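Local atomic coordinates of magnetosome membrane protein MamB, putative Co/Zn/Cd cation transporter. Cation diffusion facilitator family (Desulfamplus magnetovallimortis, PDB entry 6QFJ), a protein that probably transports divalent metal cations across the magnetosome membrane as a cation diffusion facilitator, of which this chain is the C-terminal domain. Residues A[42-45]-A[46-49]; A[60-63]-A[64-68]. One frame throughout, in Å; residues are numbered along the deposited sequence. Where two conformers were deposited one is given.

Interaction 1 (A[42-45]-A[46-49]); sequences YVPP and DITV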
ATOM      1  N   TYR A  42      -5.302   1.186  -6.693  1.00 24.44           N
ATOM      2  CA  TYR A  42      -5.664   1.273  -8.084  1.00 23.71           C
ATOM      3  C   TYR A  42      -4.447   1.522  -8.868  1.00 23.85           C
ATOM      4  O   TYR A  42      -3.616   2.332  -8.515  1.00 25.23           O
ATOM      5  CB  TYR A  42      -6.673   2.470  -8.336  1.00 25.59           C
ATOM      6  CG  TYR A  42      -8.048   2.242  -7.792  1.00 25.90           C
ATOM      7  CD1 TYR A  42      -8.814   1.222  -8.282  1.00 28.72           C
ATOM      8  CD2 TYR A  42      -8.568   2.978  -6.735  1.00 29.16           C
ATOM      9  CE1 TYR A  42     -10.049   0.964  -7.777  1.00 29.61           C
ATOM     10  CE2 TYR A  42      -9.827   2.751  -6.215  1.00 28.79           C
ATOM     11  CZ  TYR A  42     -10.560   1.735  -6.759  1.00 31.12           C
ATOM     12  OH  TYR A  42     -11.815   1.455  -6.305  1.00 33.25           O
ATOM     13  N   VAL A  43      -4.324   0.828  -9.977  1.00 27.05           N
ATOM     14  CA  VAL A  43      -3.203   1.013 -10.898  1.00 26.53           C
ATOM     15  C   VAL A  43      -3.766   1.011 -12.317  1.00 27.64           C
ATOM     16  O   VAL A  43      -4.924   0.604 -12.532  1.00 31.75           O
ATOM     17  CB  VAL A  43      -2.216  -0.129 -10.787  1.00 24.73           C
ATOM     18  CG1 VAL A  43      -1.645  -0.159  -9.375  1.00 28.54           C
ATOM     19  CG2 VAL A  43      -2.913  -1.452 -11.071  1.00 26.50           C
ATOM     20  N   PRO A  44      -2.934   1.360 -13.306  1.00 27.82           N
ATOM     21  CA  PRO A  44      -3.438   1.468 -14.680  1.00 29.67           C
ATOM     22  C   PRO A  44      -3.865   0.113 -15.112  1.00 30.86           C
ATOM     23  O   PRO A  44      -3.173  -0.885 -14.800  1.00 29.92           O
ATOM     24  CB  PRO A  44      -2.235   1.981 -15.480  1.00 28.28           C
ATOM     25  CG  PRO A  44      -1.443   2.765 -14.478  1.00 30.55           C
ATOM     26  CD  PRO A  44      -1.651   2.026 -13.128  1.00 28.94           C
ATOM     27  N   PRO A  45      -4.999   0.020 -15.819  1.00 33.83           N
ATOM     28  CA  PRO A  45      -5.540  -1.314 -16.203  1.00 30.58           C
ATOM     29  C   PRO A  45      -4.640  -2.180 -17.055  1.00 32.93           C
ATOM     30  O   PRO A  45      -4.803  -3.406 -17.054  1.00 32.79           O
ATOM     31  CB  PRO A  45      -6.806  -0.995 -16.982  1.00 36.70           C
ATOM     32  CG  PRO A  45      -7.119   0.452 -16.728  1.00 39.24           C
ATOM     33  CD  PRO A  45      -5.870   1.128 -16.207  1.00 36.08           C
ATOM     34  N   ASP A  46      -3.704  -1.579 -17.780  1.00 33.12           N
ATOM     35  CA  ASP A  46      -2.836  -2.323 -18.649  1.00 36.17           C
ATOM     36  C   ASP A  46      -1.503  -2.744 -17.987  1.00 37.29           C
ATOM     37  O   ASP A  46      -0.605  -3.169 -18.671  1.00 37.95           O
ATOM     38  CB  ASP A  46      -2.554  -1.540 -19.958  1.00 42.27           C
ATOM     39  CG  ASP A  46      -1.898  -0.181 -19.735  1.00 47.45           C
ATOM     40  OD1 ASP A  46      -2.021   0.398 -18.648  1.00 50.55           O
ATOM     41  OD2 ASP A  46      -1.340   0.340 -20.708  1.00 62.78           O
ATOM     42  N   ILE A  47      -1.339  -2.647 -16.678  1.00 33.56           N
ATOM     43  CA  ILE A  47      -0.009  -2.991 -16.142  1.00 32.41           C
ATOM     44  C   ILE A  47       0.249  -4.473 -16.458  1.00 34.54           C
ATOM     45  O   ILE A  47      -0.650  -5.271 -16.475  1.00 33.86           O
ATOM     46  CB  ILE A  47       0.161  -2.740 -14.638  1.00 30.96           C
ATOM     47  CG1 ILE A  47      -0.900  -3.477 -13.857  1.00 31.55           C
ATOM     48  CG2 ILE A  47       0.105  -1.247 -14.371  1.00 32.09           C
ATOM     49  CD1 ILE A  47      -0.518  -3.768 -12.450  1.00 31.49           C
ATOM     50  N   THR A  48       1.496  -4.838 -16.615  1.00 35.17           N
ATOM     51  CA  THR A  48       1.848  -6.273 -16.779  1.00 35.56           C
ATOM     52  C   THR A  48       2.023  -6.900 -15.412  1.00 33.67           C
ATOM     53  O   THR A  48       2.069  -6.215 -14.367  1.00 28.36           O
ATOM     54  CB  THR A  48       3.203  -6.399 -17.481  1.00 38.27           C
ATOM     55  OG1 THR A  48       4.186  -5.671 -16.724  1.00 36.14           O
ATOM     56  CG2 THR A  48       3.127  -5.855 -18.919  1.00 39.76           C
ATOM     57  N   VAL A  49       2.192  -8.199 -15.427  1.00 35.98           N
ATOM     58  CA  VAL A  49       2.399  -8.961 -14.195  1.00 40.38           C
ATOM     59  C   VAL A  49       3.702  -8.571 -13.487  1.00 35.70           C
ATOM     60  O   VAL A  49       3.756  -8.425 -12.266  1.00 36.44           O
ATOM     61  CB  VAL A  49       2.387 -10.495 -14.518  1.00 44.64           C
ATOM     62  CG1 VAL A  49       2.946 -11.311 -13.370  1.00 47.26           C
ATOM     63  CG2 VAL A  49       0.964 -10.953 -14.829  1.00 47.06           C
TER
HETATM   64  O   HOH W   1      -3.248  -5.659 -16.930  1.00 37.84           O
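A type I beta turn from Pro44 to Ile47 reverses the chain where strand 34-43 gives way to helix 49-66, and its closing bond runs from Ile47 N to Pro44 O at 3.2 Å. The N-H points fairly well at the oxygen (154°), but the donor stands above the carbonyl plane, 49° out of it. Pro45 and Asp46 fill the two middle positions of the turn. On the side chain of Ile47, CD1 meets Val43 CG2 at 3.6 Å, the two side chains crossing at about a right angle, while CG2 packs on Pro44 CD at 3.9 Å. The turn is the first part of the beta-alpha connection in the beta-alpha-beta unit that continues through helix 49-66 to strand 71-79, where Leu77 touches both Val43 and Ile47. CG1 of Ile47 is wedged between N and C of its own backbone (chi1 56°), and from there the nearly extended chi2 carries CD1 back to Val43. Cutting this side chain back to an alanine is likely to leave Val43 CG2 and Pro44 CD without their apolar partner. Asp46 OD1 lies 3.5 Å from Pro44 CB. A water donates to Pro45 O and Ile47 O, at 2.7 Å from each, bridging the second and fourth residues of the turn.

Interaction 2 (A[60-63]-A[64-68]); sequences NQII and KEIVD
Ile63 and Val67 run alongside each other in the same direction, one turn apart where helix 49-66 ends, Val67 lying just beyond it, with Ile63 CG2 3.9 Å from Val67 CG2. This is the tightly packed part of the contact: both residues are buried, and both touch Phe37 of strand 34-43, so the pair seats the helix on the sheet of its beta-alpha-beta unit. The backbone ties the same two residues: Val67 N donates to Ile63 O at 2.9 Å in a nearly straight bond (172°), although Val67 is the first residue to leave helical backbone angles. Ile62 and Ile66 repeat the i to i+4 pairing more loosely, CG2 to CD1 at 4.2 Å, and both rest on Val13 of helix 2-15.

The exposed side is polar. Gln61 NE2 gives a hydrogen bond of 3.0 Å to Glu65 OE1, entering on its anti lone pair, the one facing away from its sister oxygen. The acceptor lies almost in the amide plane, but amide and carboxylate planes are turned 64° apart. Gln61 gets there by a bend at chi2 (-74°), whereas the Glu65 chain is extended beyond CG. On another flank, Lys64 leans back over the preceding turn: CG comes 3.0 Å from Asn60 O, the oxygen that takes the hydrogen bond from Lys64 N, and CE lies 3.9 Å from Asn60 OD1. Its NZ is hydrogen-bonded to Ser71 OG, at the start of strand 71-79.

Because the Gln61-Glu65 bond pairs a neutral amide with a probably charged carboxylate on an exposed face, it is likely to add little beside the main-chain bonds; the branched apolar side chains, by contrast, join this helical turn to both the sheet and helix 2-15.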
ATOM      1  N   ASN A  60       5.767  -2.352  -0.244  1.00 27.77           N
ATOM      2  CA  ASN A  60       6.326  -3.049   0.895  1.00 27.73           C
ATOM      3  C   ASN A  60       7.530  -2.262   1.473  1.00 28.55           C
ATOM      4  O   ASN A  60       7.655  -2.111   2.683  1.00 29.78           O
ATOM      5  CB  ASN A  60       6.845  -4.409   0.413  1.00 30.29           C
ATOM      6  CG  ASN A  60       7.300  -5.303   1.559  1.00 37.72           C
ATOM      7  OD1 ASN A  60       8.495  -5.514   1.748  1.00 44.22           O
ATOM      8  ND2 ASN A  60       6.364  -5.867   2.276  1.00 43.60           N
ATOM      9  N   GLN A  61       8.380  -1.745   0.595  1.00 25.47           N
ATOM     10  CA  GLN A  61       9.524  -0.935   1.000  1.00 23.57           C
ATOM     11  C   GLN A  61       9.044   0.289   1.768  1.00 23.62           C
ATOM     12  O   GLN A  61       9.557   0.636   2.829  1.00 21.80           O
ATOM     13  CB  GLN A  61      10.272  -0.534  -0.289  1.00 24.83           C
ATOM     14  CG  GLN A  61      11.581   0.247  -0.058  1.00 26.16           C
ATOM     15  CD  GLN A  61      11.408   1.662   0.374  1.00 25.96           C
ATOM     16  OE1 GLN A  61      10.587   2.414  -0.154  1.00 25.36           O
ATOM     17  NE2 GLN A  61      12.210   2.072   1.387  1.00 28.46           N
ATOM     18  N   ILE A  62       8.026   0.935   1.256  1.00 23.72           N
ATOM     19  CA  ILE A  62       7.488   2.132   1.961  1.00 24.05           C
ATOM     20  C   ILE A  62       7.056   1.842   3.345  1.00 24.39           C
ATOM     21  O   ILE A  62       7.471   2.505   4.307  1.00 27.23           O
ATOM     22  CB  ILE A  62       6.342   2.754   1.133  1.00 24.45           C
ATOM     23  CG1 ILE A  62       6.903   3.293  -0.154  1.00 24.78           C
ATOM     24  CG2 ILE A  62       5.643   3.831   1.929  1.00 23.18           C
ATOM     25  CD1 ILE A  62       5.888   3.644  -1.212  1.00 27.37           C
ATOM     26  N   ILE A  63       6.286   0.754   3.500  1.00 26.10           N
ATOM     27  CA  ILE A  63       5.827   0.410   4.836  1.00 27.00           C
ATOM     28  C   ILE A  63       6.952   0.066   5.771  1.00 29.21           C
ATOM     29  O   ILE A  63       7.018   0.588   6.914  1.00 33.71           O
ATOM     30  CB  ILE A  63       4.764  -0.672   4.784  1.00 28.70           C
ATOM     31  CG1 ILE A  63       3.557  -0.061   4.146  1.00 33.84           C
ATOM     32  CG2 ILE A  63       4.432  -1.156   6.220  1.00 30.98           C
ATOM     33  CD1 ILE A  63       2.493  -1.040   3.851  1.00 38.81           C
ATOM     34  N   LYS A  64       7.867  -0.793   5.322  1.00 30.14           N
ATOM     35  CA  LYS A  64       8.998  -1.157   6.152  1.00 32.20           C
ATOM     36  C   LYS A  64       9.835   0.061   6.575  1.00 30.44           C
ATOM     37  O   LYS A  64      10.385   0.099   7.669  1.00 32.62           O
ATOM     38  CB  LYS A  64       9.925  -2.095   5.376  1.00 34.16           C
ATOM     39  CG  LYS A  64       9.293  -3.365   4.927  1.00 35.48           C
ATOM     40  CD  LYS A  64       8.707  -4.090   6.082  1.00 39.39           C
ATOM     41  CE  LYS A  64       8.432  -5.520   5.674  1.00 42.66           C
ATOM     42  NZ  LYS A  64       7.641  -6.196   6.733  1.00 43.31           N
ATOM     43  N   GLU A  65       9.951   1.047   5.704  1.00 28.01           N
ATOM     44  CA  GLU A  65      10.675   2.214   6.070  1.00 30.18           C
ATOM     45  C   GLU A  65       9.930   3.062   7.078  1.00 30.20           C
ATOM     46  O   GLU A  65      10.527   3.607   8.002  1.00 34.97           O
ATOM     47  CB  GLU A  65      11.044   3.089   4.862  1.00 29.12           C
ATOM     48  CG  GLU A  65      11.849   4.330   5.281  1.00 30.56           C
ATOM     49  CD  GLU A  65      12.336   5.160   4.078  1.00 35.44           C
ATOM     50  OE1 GLU A  65      12.452   4.610   2.974  1.00 33.44           O
ATOM     51  OE2 GLU A  65      12.654   6.377   4.244  1.00 33.34           O
ATOM     52  N   ILE A  66       8.639   3.226   6.902  1.00 30.73           N
ATOM     53  CA  ILE A  66       7.869   4.103   7.822  1.00 32.52           C
ATOM     54  C   ILE A  66       7.603   3.510   9.183  1.00 32.37           C
ATOM     55  O   ILE A  66       7.677   4.202  10.186  1.00 38.15           O
ATOM     56  CB  ILE A  66       6.553   4.502   7.149  1.00 35.51           C
ATOM     57  CG1 ILE A  66       6.901   5.353   5.968  1.00 37.92           C
ATOM     58  CG2 ILE A  66       5.625   5.244   8.114  1.00 38.20           C
ATOM     59  CD1 ILE A  66       5.770   6.133   5.409  1.00 43.26           C
ATOM     60  N   VAL A  67       7.266   2.239   9.234  1.00 32.77           N
ATOM     61  CA  VAL A  67       6.947   1.558  10.480  1.00 34.00           C
ATOM     62  C   VAL A  67       8.197   0.930  11.090  1.00 38.17           C
ATOM     63  O   VAL A  67       8.795   0.025  10.508  1.00 40.38           O
ATOM     64  CB  VAL A  67       5.886   0.460  10.158  1.00 35.20           C
ATOM     65  CG1 VAL A  67       5.442  -0.225  11.392  1.00 40.28           C
ATOM     66  CG2 VAL A  67       4.686   1.033   9.426  1.00 35.76           C
ATOM     67  N   ASP A  68       8.530   1.348  12.297  1.00 46.50           N
ATOM     68  CA  ASP A  68       9.736   0.901  12.973  0.50 53.53           C
ATOM     69  C   ASP A  68       9.621  -0.581  13.388  1.00 54.88           C
ATOM     70  O   ASP A  68      10.551  -1.390  13.217  1.00 59.98           O
ATOM     71  CB  ASP A  68       9.955   1.738  14.240  0.50 56.41           C
ATOM     72  CG  ASP A  68       9.473   3.202  14.092  0.50 58.25           C
ATOM     73  OD1 ASP A  68       8.237   3.418  13.954  0.50 56.63           O
ATOM     74  OD2 ASP A  68      10.321   4.126  14.117  0.50 54.92           O
TER

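Overall arrangement
Both interactions are local and belong to one beta-alpha-beta unit, in series along the chain: interaction 1 leads from strand 34-43 into helix 49-66, and interaction 2 ends that helix. Their centres stand 23 Å apart on opposite sides of the chain's centre, with nearest atoms about 12 Å apart. Interaction 1 is a surface contact in which a single main-chain bond and a bridging water hold a turn, with Val43 its one buried residue. Interaction 2 is partly buried and rests on four successive helical bonds. Each turns an apolar face to the sheet, at Leu77 for 42-49 and at Phe37 for 60-68, and 60-68 packs on helix 2-15 as well.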